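Local coordinates for carbohydrate binding module (Uncultured bacterium, PDB 2W3J), which probably binds uronic acid sugars with the help of calcium, as a family 35 carbohydrate binding module built on a beta-sandwich, at residues M1-E6 with S123-G128; V9-N14 with A39-S44; Y53-R58 with V95-P100; G63-R68 with T114-A119; R67-V72 with L81-N86. All blocks are in the same frame, centred on the assembly; numbering follows the deposited sequence.

Interaction 1: residues M1-E6 with S123-G128; sequences MWLFEE and SIRVTG. With CA (calcium ion), chain C.
Two consecutive glutamates, where an edge strand runs out into a loop, reach the same calcium ion: OE1 of E5 binds it at 2.4 Å and OE1 of E6 at 2.6 Å. Both chains bend at chi2, which brings carboxylates from successive positions round to one point; main-chain oxygens of T26, G29 and D122 contribute to the same site. Upstream of the metal, strand 2-5 runs antiparallel to 123-126. F4 N gives the shortest rung, 2.8 Å to I124 O, almost along the carbonyl axis, and W2 and V126 exchange a reciprocal pair of bonds. The chain start is tied down, M1 N donating to G128 O at 2.9 Å from above the carbonyl plane. On the face bearing L3 and R125, L3 CD1 lies 4.0 Å above the middle of the arginine guanidinium. On the other face, CD1 of the W2 indole sits 3.5 Å above the centre of the F4 ring, while F4 CB meets I124 CG2 at 3.8 Å. This second face packs inward, I124 against W43 and V126 against L45 of strand 40-47, with W2 and V126 touching I131 of strand 131-133; strand 120-126 is flanked by edge strand 2-5 and by 51-60.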
# COMPACT_ATOMS: atom_id res chain seq x y z
N MET A 1 8.34 14.27 0.35
CA MET A 1 7.59 13.02 0.03
C MET A 1 8.46 11.80 0.33
O MET A 1 9.69 11.91 0.47
CB MET A 1 7.19 13.01 -1.44
CG MET A 1 8.32 12.60 -2.39
SD MET A 1 8.21 10.89 -2.94
CE MET A 1 6.88 11.04 -4.14
N TRP A 2 7.84 10.62 0.44
CA TRP A 2 8.66 9.43 0.59
C TRP A 2 7.98 8.32 -0.20
O TRP A 2 6.75 8.16 -0.14
CB TRP A 2 8.85 9.00 2.05
CG TRP A 2 9.97 8.05 2.19
CD1 TRP A 2 9.89 6.69 2.26
CD2 TRP A 2 11.36 8.38 2.19
NE1 TRP A 2 11.16 6.15 2.32
CE2 TRP A 2 12.08 7.17 2.28
CE3 TRP A 2 12.07 9.59 2.13
CZ2 TRP A 2 13.48 7.12 2.34
CZ3 TRP A 2 13.45 9.55 2.19
CH2 TRP A 2 14.15 8.31 2.27
N LEU A 3 8.78 7.56 -0.92
CA LEU A 3 8.29 6.40 -1.65
C LEU A 3 8.69 5.15 -0.91
O LEU A 3 9.89 4.88 -0.72
CB LEU A 3 8.89 6.40 -3.06
CG LEU A 3 8.56 5.19 -3.95
CD1 LEU A 3 7.06 5.14 -4.20
CD2 LEU A 3 9.34 5.27 -5.32
N PHE A 4 7.69 4.38 -0.47
CA PHE A 4 7.91 3.20 0.38
C PHE A 4 7.87 1.91 -0.46
O PHE A 4 6.85 1.61 -1.06
CB PHE A 4 6.78 3.09 1.43
CG PHE A 4 6.81 4.20 2.47
CD1 PHE A 4 7.35 3.96 3.71
CD2 PHE A 4 6.29 5.46 2.17
CE1 PHE A 4 7.39 4.98 4.69
CE2 PHE A 4 6.34 6.49 3.13
CZ PHE A 4 6.90 6.23 4.38
N GLU A 5 8.98 1.19 -0.47
CA GLU A 5 9.13 -0.08 -1.19
C GLU A 5 9.16 -1.23 -0.20
O GLU A 5 9.61 -1.09 0.97
CB GLU A 5 10.46 -0.06 -1.97
CG GLU A 5 10.50 1.05 -2.99
CD GLU A 5 9.70 0.74 -4.25
OE1 GLU A 5 9.18 -0.40 -4.38
OE2 GLU A 5 9.60 1.63 -5.13
N GLU A 6 8.75 -2.40 -0.66
CA GLU A 6 8.94 -3.59 0.16
C GLU A 6 10.42 -3.83 0.48
O GLU A 6 11.31 -3.47 -0.31
CB GLU A 6 8.31 -4.79 -0.56
CG GLU A 6 9.03 -5.26 -1.82
CD GLU A 6 9.09 -4.21 -2.95
OE1 GLU A 6 8.14 -3.42 -3.12
OE2 GLU A 6 10.11 -4.21 -3.70
N SER A 123 4.23 -0.27 -4.39
CA SER A 123 4.74 0.75 -3.48
C SER A 123 3.60 1.62 -3.00
O SER A 123 2.50 1.63 -3.56
CB SER A 123 5.73 1.65 -4.26
OG SER A 123 5.06 2.28 -5.39
N ILE A 124 3.88 2.37 -1.94
CA ILE A 124 3.02 3.48 -1.56
C ILE A 124 3.89 4.74 -1.46
O ILE A 124 5.00 4.68 -0.96
CB ILE A 124 2.18 3.21 -0.28
CG1 ILE A 124 1.17 4.33 -0.08
CG2 ILE A 124 3.02 3.01 1.01
CD1 ILE A 124 0.24 4.03 1.08
N ARG A 125 3.38 5.83 -2.04
CA ARG A 125 4.09 7.12 -2.06
C ARG A 125 3.26 8.11 -1.26
O ARG A 125 2.09 8.32 -1.56
CB ARG A 125 4.19 7.61 -3.51
CG ARG A 125 5.02 8.90 -3.70
CD ARG A 125 4.86 9.42 -5.11
NE ARG A 125 5.28 8.46 -6.13
CZ ARG A 125 6.52 8.35 -6.58
NH1 ARG A 125 7.48 9.14 -6.09
NH2 ARG A 125 6.82 7.46 -7.51
N VAL A 126 3.85 8.70 -0.23
CA VAL A 126 3.13 9.72 0.54
C VAL A 126 3.73 11.10 0.18
O VAL A 126 4.93 11.33 0.39
CB VAL A 126 3.24 9.44 2.04
CG1 VAL A 126 2.51 10.54 2.89
CG2 VAL A 126 2.69 8.02 2.34
N THR A 127 2.90 11.98 -0.36
CA THR A 127 3.40 13.30 -0.77
C THR A 127 3.27 14.34 0.33
O THR A 127 2.42 14.23 1.21
CB THR A 127 2.72 13.80 -2.06
OG1 THR A 127 1.30 13.85 -1.87
CG2 THR A 127 3.06 12.90 -3.21
N GLY A 128 4.14 15.34 0.28
CA GLY A 128 4.18 16.38 1.31
C GLY A 128 5.55 16.47 1.95
O GLY A 128 6.32 15.50 1.95
CA CA C . 8.14 -2.27 -5.44
O HOH W 1 6.30 16.27 -1.45

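Interaction 2: residues V9-N14 with A39-S44; sequences VGFCSN and ASIVWS
The F11 side chain leaves strand 11-14 with CG anti to the backbone N (chi1 -179°), its CB packed against the carbonyl oxygen of E5. From there CD1 approaches the indole of W43, 3.7 Å from NE1, while CE1 touches I41 CG2 at 3.6 Å. At the tip, CZ faces CG of N14, which lies in the plane of the ring. The phenyl thus turns its edge toward the face of the W43 five-membered ring in an offset edge-to-face pair, with centroids 5.5 Å apart and planes at 80°. Next to F11 the antiparallel ladder is broken by a classic beta bulge: C12 and S13 both stand opposite V42. V42 O accepts a good bond from C12 N at 2.8 Å and a weak one from S13 N, and V42 N answers to S13 O at 2.9 Å. An alanine in place of W43 would remove the ring that F11 meets edge-on and would probably loosen the packing between the two sheets, since the indole faces the opposite sheet. On the face carrying S13 and V42, S13 OG lies 3.5 Å from V42 CG2, and one water links the hydroxyls of S13 and S40.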
# COMPACT_ATOMS: atom_id res chain seq x y z
N VAL A 9 13.35 0.31 4.64
CA VAL A 9 12.89 0.85 5.92
C VAL A 9 11.52 1.52 5.72
O VAL A 9 11.26 2.14 4.70
CB VAL A 9 13.96 1.83 6.55
CG1 VAL A 9 14.10 3.08 5.70
CG2 VAL A 9 13.56 2.22 7.93
N GLY A 10 10.63 1.38 6.71
CA GLY A 10 9.29 1.93 6.60
C GLY A 10 8.31 0.80 6.24
O GLY A 10 7.10 0.96 6.39
N PHE A 11 8.83 -0.31 5.75
CA PHE A 11 7.99 -1.47 5.41
C PHE A 11 8.00 -2.46 6.56
O PHE A 11 9.06 -2.91 6.95
CB PHE A 11 8.49 -2.15 4.14
CG PHE A 11 7.63 -3.32 3.73
CD1 PHE A 11 6.49 -3.11 2.96
CD2 PHE A 11 7.97 -4.61 4.12
CE1 PHE A 11 5.68 -4.18 2.57
CE2 PHE A 11 7.14 -5.70 3.73
CZ PHE A 11 5.99 -5.44 2.96
N CYS A 12 6.83 -2.81 7.09
CA CYS A 12 6.78 -3.64 8.30
C CYS A 12 6.49 -5.10 8.05
O CYS A 12 7.21 -5.97 8.54
CB CYS A 12 5.73 -3.11 9.28
SG CYS A 12 6.04 -1.37 9.72
N SER A 13 5.41 -5.38 7.34
CA SER A 13 4.97 -6.77 7.21
C SER A 13 4.02 -6.89 6.04
O SER A 13 3.44 -5.91 5.57
CB SER A 13 4.27 -7.28 8.51
OG SER A 13 3.07 -6.57 8.75
N ASN A 14 3.85 -8.12 5.57
CA ASN A 14 2.89 -8.40 4.52
C ASN A 14 2.43 -9.84 4.63
O ASN A 14 3.21 -10.74 4.99
CB ASN A 14 3.50 -8.24 3.10
CG ASN A 14 4.71 -9.14 2.86
OD1 ASN A 14 5.79 -8.86 3.36
ND2 ASN A 14 4.54 -10.21 2.05
N ALA A 39 -6.04 -10.24 4.14
CA ALA A 39 -4.63 -10.18 3.74
C ALA A 39 -4.20 -8.69 3.80
O ALA A 39 -4.91 -7.82 3.30
CB ALA A 39 -4.44 -10.71 2.33
N SER A 40 -3.03 -8.44 4.37
CA SER A 40 -2.60 -7.08 4.68
C SER A 40 -1.15 -6.75 4.38
O SER A 40 -0.30 -7.63 4.26
CB SER A 40 -2.82 -6.79 6.17
OG SER A 40 -1.99 -7.59 6.99
N ILE A 41 -0.88 -5.44 4.32
CA ILE A 41 0.47 -4.92 4.27
C ILE A 41 0.49 -3.78 5.28
O ILE A 41 -0.52 -3.05 5.42
CB ILE A 41 0.76 -4.34 2.90
CG1 ILE A 41 0.72 -5.43 1.85
CG2 ILE A 41 2.17 -3.69 2.93
CD1 ILE A 41 0.78 -4.84 0.38
N VAL A 42 1.60 -3.65 6.01
CA VAL A 42 1.74 -2.61 7.04
C VAL A 42 3.01 -1.82 6.80
O VAL A 42 4.08 -2.40 6.56
CB VAL A 42 1.83 -3.25 8.44
CG1 VAL A 42 2.03 -2.17 9.52
CG2 VAL A 42 0.55 -4.07 8.73
N TRP A 43 2.89 -0.49 6.91
CA TRP A 43 4.02 0.43 6.79
C TRP A 43 4.08 1.32 8.03
O TRP A 43 3.09 1.43 8.78
CB TRP A 43 3.81 1.36 5.61
CG TRP A 43 3.77 0.69 4.22
CD1 TRP A 43 4.85 0.42 3.41
CD2 TRP A 43 2.61 0.29 3.50
NE1 TRP A 43 4.40 -0.11 2.21
CE2 TRP A 43 3.04 -0.20 2.24
CE3 TRP A 43 1.23 0.34 3.78
CZ2 TRP A 43 2.15 -0.66 1.28
CZ3 TRP A 43 0.34 -0.13 2.81
CH2 TRP A 43 0.81 -0.63 1.57
N SER A 44 5.24 1.96 8.24
CA SER A 44 5.41 2.89 9.39
C SER A 44 6.13 4.12 8.86
O SER A 44 7.15 4.01 8.17
CB SER A 44 6.28 2.23 10.46
OG SER A 44 6.46 3.08 11.62
O HOH W 2 0.81 -7.80 7.37

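Interaction 3: residues Y53-R58 with V95-P100; sequences YTAQIR and VNVDIP
Six backbone hydrogen bonds form the first shell, two for each of the pairs Y53-I99, A55-V97 and I57-V95. The straightest runs from Y53 N to I99 O at 2.9 Å, with an N-H...O angle of 174°; its return bond, I99 N to Y53 O, lies nearly along the carbonyl axis. Between these rungs, T54 and D98 stand side by side on the outer face, and T54 OG1 donates to D98 OD1 at 3.0 Å, meeting the oxygen from above the carboxylate plane. There too the Q56 and N96 amides lie alongside each other, nearly coplanar. On the inner face the contacts between the two strands are mainly apolar: A55 CB sits 4.1 Å from V97 CG1, and I57 CB is 4.0 Å from V95 CG1. In V95, V97 and I99 alike, CG1 takes the crowded position between backbone N and carbonyl carbon, which in I99 lays it 3.6 Å from Y53 O. Further out, the Y53 hydroxyl is bonded to S49 O, and R58 makes a salt bridge with D122. Strand 93-101 edges this antiparallel four-stranded sheet, while 51-60 has 120-126 along its other side; I57 and V95 press on L81 of strand 76-81 and F83 of the loop that follows it.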
# COMPACT_ATOMS: atom_id res chain seq x y z
N TYR A 53 -2.60 14.21 4.15
CA TYR A 53 -1.62 14.03 3.07
C TYR A 53 -2.21 13.14 1.99
O TYR A 53 -3.07 12.31 2.28
CB TYR A 53 -0.37 13.36 3.63
CG TYR A 53 0.38 14.19 4.66
CD1 TYR A 53 1.45 15.00 4.29
CD2 TYR A 53 0.00 14.17 6.01
CE1 TYR A 53 2.14 15.76 5.24
CE2 TYR A 53 0.70 14.93 6.97
CZ TYR A 53 1.76 15.72 6.57
OH TYR A 53 2.44 16.47 7.51
N THR A 54 -1.77 13.32 0.75
CA THR A 54 -2.17 12.42 -0.34
C THR A 54 -1.16 11.28 -0.46
O THR A 54 0.04 11.53 -0.58
CB THR A 54 -2.21 13.14 -1.68
OG1 THR A 54 -3.08 14.27 -1.56
CG2 THR A 54 -2.75 12.21 -2.75
N ALA A 55 -1.66 10.03 -0.40
CA ALA A 55 -0.84 8.84 -0.64
C ALA A 55 -1.22 8.30 -2.02
O ALA A 55 -2.36 8.44 -2.47
CB ALA A 55 -1.08 7.77 0.41
N GLN A 56 -0.25 7.74 -2.72
CA GLN A 56 -0.57 7.07 -3.96
C GLN A 56 -0.06 5.64 -3.91
O GLN A 56 1.12 5.40 -3.65
CB GLN A 56 0.09 7.80 -5.13
CG GLN A 56 -0.22 7.12 -6.48
CD GLN A 56 0.24 7.93 -7.64
OE1 GLN A 56 -0.48 8.83 -8.13
NE2 GLN A 56 1.44 7.65 -8.10
N ILE A 57 -0.94 4.69 -4.19
CA ILE A 57 -0.56 3.27 -4.17
C ILE A 57 -0.44 2.79 -5.58
O ILE A 57 -1.34 3.00 -6.39
CB ILE A 57 -1.65 2.43 -3.43
CG1 ILE A 57 -1.76 2.94 -1.99
CG2 ILE A 57 -1.25 0.92 -3.44
CD1 ILE A 57 -3.00 2.37 -1.20
N ARG A 58 0.72 2.20 -5.92
CA ARG A 58 0.91 1.70 -7.28
C ARG A 58 0.73 0.17 -7.23
O ARG A 58 1.27 -0.49 -6.35
CB ARG A 58 2.30 2.05 -7.80
CG ARG A 58 2.54 1.72 -9.27
CD ARG A 58 3.89 2.33 -9.74
NE ARG A 58 4.08 2.17 -11.19
CZ ARG A 58 4.85 1.24 -11.76
NH1 ARG A 58 5.49 0.33 -11.02
NH2 ARG A 58 4.94 1.20 -13.08
N VAL A 95 -3.64 4.54 -7.53
CA VAL A 95 -4.84 5.09 -6.92
C VAL A 95 -4.39 6.05 -5.84
O VAL A 95 -3.46 5.76 -5.10
CB VAL A 95 -5.78 4.00 -6.36
CG1 VAL A 95 -5.08 3.09 -5.34
CG2 VAL A 95 -7.06 4.65 -5.73
N ASN A 96 -5.05 7.21 -5.77
CA ASN A 96 -4.71 8.20 -4.74
C ASN A 96 -5.69 8.10 -3.58
O ASN A 96 -6.86 7.77 -3.78
CB ASN A 96 -4.76 9.62 -5.32
CG ASN A 96 -3.61 9.91 -6.25
OD1 ASN A 96 -2.54 9.29 -6.17
ND2 ASN A 96 -3.80 10.87 -7.13
N VAL A 97 -5.22 8.36 -2.37
CA VAL A 97 -6.10 8.38 -1.22
C VAL A 97 -5.57 9.41 -0.23
O VAL A 97 -4.35 9.48 0.02
CB VAL A 97 -6.24 6.98 -0.58
CG1 VAL A 97 -4.89 6.45 -0.10
CG2 VAL A 97 -7.25 6.96 0.56
N ASP A 98 -6.46 10.24 0.30
CA ASP A 98 -6.07 11.20 1.33
C ASP A 98 -6.09 10.56 2.70
O ASP A 98 -7.06 9.87 3.09
CB ASP A 98 -6.97 12.43 1.28
CG ASP A 98 -6.70 13.29 0.04
OD1 ASP A 98 -5.64 13.12 -0.60
OD2 ASP A 98 -7.57 14.13 -0.31
N ILE A 99 -5.02 10.76 3.45
CA ILE A 99 -4.92 10.16 4.76
C ILE A 99 -4.53 11.17 5.85
O ILE A 99 -3.62 12.00 5.65
CB ILE A 99 -3.93 8.97 4.76
CG1 ILE A 99 -2.53 9.42 4.32
CG2 ILE A 99 -4.41 7.87 3.80
CD1 ILE A 99 -1.45 8.32 4.54
N PRO A 100 -5.21 11.12 7.01
CA PRO A 100 -4.86 11.98 8.13
C PRO A 100 -3.67 11.41 8.87
O PRO A 100 -3.70 10.28 9.34
CB PRO A 100 -6.12 11.94 9.01
CG PRO A 100 -6.72 10.54 8.75
CD PRO A 100 -6.42 10.29 7.27

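Interaction 4: residues G63-R68 with T114-A119; sequences GTSARR and TADGLA
This is a loop-against-loop contact at one end of the beta-sandwich, joining the 63-68 connection, which leads from strand 51-60 to 69-73, to the 114-119 connection, which leads from 104-112 to 120-126. The second loop folds as a type I beta turn from T114 to G117, closed by G117 N on T114 O at 3.1 Å; T114 OG1 adds an ST turn by accepting from D116 N. Across this turn lies R67, extended from CG to NE. Its CB meets G117 O at 3.5 Å and its CG lies 4.0 Å from D116 CB, and the two side chains cross at about a right angle. At the tip, NH1 donates to L118 O at 3.1 Å (N-H...O 159°), with the acceptor in the guanidinium plane, while D116 O lies over one face of the same group. The D116 carboxylate, with R67 NE and D116 OD2 4.7 Å apart, may favour the charged arginine electrostatically without a salt bridge. The nearest atom of the R67 side chain is about 4 Å from the calcium bound by D32 and T33, and the arginine touches N61 and W89, a setting consistent with the calcium-linked sugar site of family 35 modules. Waters fill in the loop interface; one donates to R68 O and to G117 O while accepting from T114 OG1 at 2.7 Å.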
# COMPACT_ATOMS: atom_id res chain seq x y z
N GLY A 63 -6.40 -9.46 -12.93
CA GLY A 63 -7.24 -10.61 -12.57
C GLY A 63 -8.69 -10.47 -12.98
O GLY A 63 -9.09 -9.54 -13.72
N THR A 64 -9.51 -11.40 -12.52
CA THR A 64 -10.87 -11.46 -13.05
C THR A 64 -11.79 -10.43 -12.38
O THR A 64 -12.89 -10.17 -12.88
CB THR A 64 -11.45 -12.91 -12.99
OG1 THR A 64 -11.20 -13.45 -11.70
CG2 THR A 64 -10.71 -13.82 -13.97
N SER A 65 -11.36 -9.82 -11.28
CA SER A 65 -12.20 -8.81 -10.66
C SER A 65 -11.40 -7.75 -9.90
O SER A 65 -10.18 -7.89 -9.74
CB SER A 65 -13.20 -9.48 -9.73
OG SER A 65 -12.51 -9.96 -8.58
N ALA A 66 -12.09 -6.71 -9.44
CA ALA A 66 -11.48 -5.70 -8.57
C ALA A 66 -11.07 -6.40 -7.28
O ALA A 66 -11.59 -7.47 -6.96
CB ALA A 66 -12.45 -4.55 -8.31
N ARG A 67 -10.08 -5.85 -6.56
CA ARG A 67 -9.65 -6.43 -5.30
C ARG A 67 -9.78 -5.38 -4.22
O ARG A 67 -8.81 -4.79 -3.76
CB ARG A 67 -8.21 -6.91 -5.40
CG ARG A 67 -8.11 -8.11 -6.34
CD ARG A 67 -6.75 -8.77 -6.29
NE ARG A 67 -6.65 -9.76 -7.37
CZ ARG A 67 -5.55 -10.45 -7.64
NH1 ARG A 67 -4.48 -10.28 -6.87
NH2 ARG A 67 -5.52 -11.32 -8.66
N ARG A 68 -11.02 -5.14 -3.82
CA ARG A 68 -11.28 -4.07 -2.86
C ARG A 68 -10.48 -4.25 -1.57
O ARG A 68 -10.31 -5.36 -1.08
CB ARG A 68 -12.80 -3.96 -2.60
CG ARG A 68 -13.55 -3.56 -3.86
CD ARG A 68 -15.06 -3.28 -3.62
NE ARG A 68 -15.31 -2.14 -2.74
CZ ARG A 68 -15.36 -0.88 -3.15
NH1 ARG A 68 -15.14 -0.58 -4.42
NH2 ARG A 68 -15.62 0.09 -2.28
N THR A 114 -11.87 -8.90 0.30
CA THR A 114 -12.44 -10.07 -0.40
C THR A 114 -11.47 -11.21 -0.45
O THR A 114 -10.28 -11.06 -0.14
CB THR A 114 -12.83 -9.75 -1.85
OG1 THR A 114 -11.67 -9.72 -2.71
CG2 THR A 114 -13.53 -8.43 -1.92
N ALA A 115 -11.97 -12.36 -0.92
CA ALA A 115 -11.17 -13.55 -0.97
C ALA A 115 -10.11 -13.53 -2.07
O ALA A 115 -9.32 -14.47 -2.16
CB ALA A 115 -12.07 -14.80 -1.12
N ASP A 116 -10.10 -12.52 -2.93
CA ASP A 116 -9.03 -12.41 -3.90
C ASP A 116 -7.79 -11.75 -3.31
O ASP A 116 -6.80 -11.56 -4.02
CB ASP A 116 -9.49 -11.62 -5.12
CG ASP A 116 -10.35 -12.46 -6.06
OD1 ASP A 116 -10.52 -13.68 -5.79
OD2 ASP A 116 -10.85 -11.88 -7.06
N GLY A 117 -7.83 -11.41 -2.02
CA GLY A 117 -6.69 -10.71 -1.38
C GLY A 117 -6.44 -9.32 -1.95
O GLY A 117 -7.32 -8.69 -2.54
N LEU A 118 -5.21 -8.81 -1.75
CA LEU A 118 -4.85 -7.54 -2.37
C LEU A 118 -4.42 -7.69 -3.83
O LEU A 118 -3.99 -8.76 -4.27
CB LEU A 118 -3.70 -6.89 -1.59
CG LEU A 118 -3.99 -6.61 -0.09
CD1 LEU A 118 -2.75 -5.99 0.58
CD2 LEU A 118 -5.21 -5.63 -0.02
N ALA A 119 -4.56 -6.60 -4.59
CA ALA A 119 -3.81 -6.44 -5.84
C ALA A 119 -2.32 -6.58 -5.49
O ALA A 119 -1.92 -6.51 -4.32
CB ALA A 119 -4.07 -5.08 -6.44
O HOH W 3 -12.61 -9.75 -5.47
O HOH W 4 -6.06 -4.51 -3.32
O HOH W 5 -9.91 -7.91 -1.86

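Interaction 5: residues R67-V72 with L81-N86; sequences RRATVV and LDFPTN
The R68 guanidinium meets D82 at its edge: OD1 of D82 lies close to the guanidinium plane, 2.8 Å from NH1, and completes a salt bridge. The aspartate receives that N-H from above its own carboxylate plane, the two flat groups being inclined at 50°. A bend at chi3 of R68 (64°) folds the arginine back to this point, and R68 CG also passes 3.5 Å from D82 OD1. The F83 ring is approached obliquely by R67 O, 3.5 Å from CD2, and by the methyl group of A69, whose CB lies 3.8 Å from CE2; it further makes an edge-to-face pair with F59. Strands 69-73 and 76-81 form a beta hairpin, and its open end lies here: A69 and L81 are an antiparallel hydrogen-bonded pair, both bonds running nearly along the carbonyl axes. Beyond L81 the second strand turns away, F83 taking positive phi and psi, yet R67 N still donates to F83 O at 3.0 Å. Replacing D82 by an alanine would remove the carboxylate and is likely to leave the R68 guanidinium less firmly placed at the protein surface. Deeper in the hairpin V71 CG2 meets L81 CD1 at 3.8 Å, and V71, like A69, also touches L110 of strand 104-112.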
# COMPACT_ATOMS: atom_id res chain seq x y z
N ARG A 67 -10.08 -5.85 -6.56
CA ARG A 67 -9.65 -6.43 -5.30
C ARG A 67 -9.78 -5.38 -4.22
O ARG A 67 -8.81 -4.79 -3.76
CB ARG A 67 -8.21 -6.91 -5.40
CG ARG A 67 -8.11 -8.11 -6.34
CD ARG A 67 -6.75 -8.77 -6.29
NE ARG A 67 -6.65 -9.76 -7.37
CZ ARG A 67 -5.55 -10.45 -7.64
NH1 ARG A 67 -4.48 -10.28 -6.87
NH2 ARG A 67 -5.52 -11.32 -8.66
N ARG A 68 -11.02 -5.14 -3.82
CA ARG A 68 -11.28 -4.07 -2.86
C ARG A 68 -10.48 -4.25 -1.57
O ARG A 68 -10.31 -5.36 -1.08
CB ARG A 68 -12.80 -3.96 -2.60
CG ARG A 68 -13.55 -3.56 -3.86
CD ARG A 68 -15.06 -3.28 -3.62
NE ARG A 68 -15.31 -2.14 -2.74
CZ ARG A 68 -15.36 -0.88 -3.15
NH1 ARG A 68 -15.14 -0.58 -4.42
NH2 ARG A 68 -15.62 0.09 -2.28
N ALA A 69 -9.99 -3.14 -1.02
CA ALA A 69 -9.20 -3.19 0.21
C ALA A 69 -9.37 -1.88 0.97
O ALA A 69 -9.57 -0.84 0.37
CB ALA A 69 -7.71 -3.36 -0.11
N THR A 70 -9.23 -1.94 2.27
CA THR A 70 -9.42 -0.76 3.11
C THR A 70 -8.09 -0.20 3.56
O THR A 70 -7.22 -0.95 4.00
CB THR A 70 -10.24 -1.09 4.37
OG1 THR A 70 -11.40 -1.85 4.02
CG2 THR A 70 -10.63 0.20 5.15
N VAL A 71 -7.96 1.12 3.48
CA VAL A 71 -6.79 1.83 3.98
C VAL A 71 -7.07 2.17 5.45
O VAL A 71 -8.10 2.80 5.75
CB VAL A 71 -6.55 3.12 3.17
CG1 VAL A 71 -5.38 3.94 3.75
CG2 VAL A 71 -6.30 2.75 1.68
N VAL A 72 -6.21 1.69 6.34
CA VAL A 72 -6.32 1.89 7.78
C VAL A 72 -5.16 2.79 8.21
O VAL A 72 -4.00 2.47 7.92
CB VAL A 72 -6.20 0.57 8.52
CG1 VAL A 72 -6.29 0.77 10.05
CG2 VAL A 72 -7.30 -0.40 8.04
N LEU A 81 -10.85 1.25 -1.15
CA LEU A 81 -10.47 1.52 -2.52
C LEU A 81 -10.79 0.28 -3.35
O LEU A 81 -10.75 -0.82 -2.83
CB LEU A 81 -8.96 1.81 -2.62
CG LEU A 81 -8.43 3.01 -1.81
CD1 LEU A 81 -6.92 3.22 -2.03
CD2 LEU A 81 -9.21 4.23 -2.21
N ASP A 82 -11.10 0.49 -4.61
CA ASP A 82 -11.60 -0.58 -5.48
C ASP A 82 -10.47 -1.50 -6.02
O ASP A 82 -10.64 -2.72 -6.08
CB ASP A 82 -12.31 0.05 -6.67
CG ASP A 82 -13.19 -0.94 -7.43
OD1 ASP A 82 -13.98 -1.67 -6.77
OD2 ASP A 82 -13.08 -0.98 -8.69
N PHE A 83 -9.34 -0.90 -6.44
CA PHE A 83 -8.28 -1.68 -7.12
C PHE A 83 -8.80 -2.51 -8.29
O PHE A 83 -8.77 -3.73 -8.28
CB PHE A 83 -7.55 -2.58 -6.13
CG PHE A 83 -6.78 -1.83 -5.08
CD1 PHE A 83 -5.49 -1.36 -5.34
CD2 PHE A 83 -7.34 -1.61 -3.84
CE1 PHE A 83 -4.76 -0.66 -4.34
CE2 PHE A 83 -6.63 -0.90 -2.85
CZ PHE A 83 -5.34 -0.43 -3.11
N PRO A 84 -9.31 -1.83 -9.31
CA PRO A 84 -9.95 -2.48 -10.42
C PRO A 84 -8.95 -3.30 -11.22
O PRO A 84 -7.74 -3.02 -11.20
CB PRO A 84 -10.42 -1.32 -11.27
CG PRO A 84 -9.49 -0.20 -10.95
CD PRO A 84 -9.30 -0.36 -9.45
N THR A 85 -9.46 -4.31 -11.92
CA THR A 85 -8.63 -4.99 -12.89
C THR A 85 -8.59 -4.27 -14.25
O THR A 85 -9.59 -3.68 -14.69
CB THR A 85 -9.09 -6.43 -13.10
OG1 THR A 85 -8.33 -7.01 -14.16
CG2 THR A 85 -10.58 -6.48 -13.52
N ASN A 86 -7.45 -4.31 -14.93
CA ASN A 86 -7.40 -3.90 -16.33
C ASN A 86 -7.02 -5.07 -17.27
O ASN A 86 -6.72 -4.83 -18.43
CB ASN A 86 -6.40 -2.73 -16.51
CG ASN A 86 -4.99 -3.13 -16.12
OD1 ASN A 86 -4.76 -4.28 -15.75
ND2 ASN A 86 -4.03 -2.18 -16.22

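Overall arrangement
Interactions 1 and 3 belong to one four-stranded sheet, their centres about 9 Å apart, and are joined by main-chain bonds such as Q56 N to R125 O. Interaction 2 and the strand part of interaction 5 belong to the opposing sheet, about 17 Å apart between centres; interaction 2 packs on interaction 1, and interaction 5 on interaction 3, where V71 also touches I99. The centres of interactions 4 and 5 are about 7 Å apart, and L118 ties interaction 4 to I41 of interaction 2. Of the two calcium ions, one is bound in part by E5 and E6 of interaction 1, whereas the other lies beside R67, shared by interactions 4 and 5; the centres of interactions 1 and 4 are about 22 Å apart.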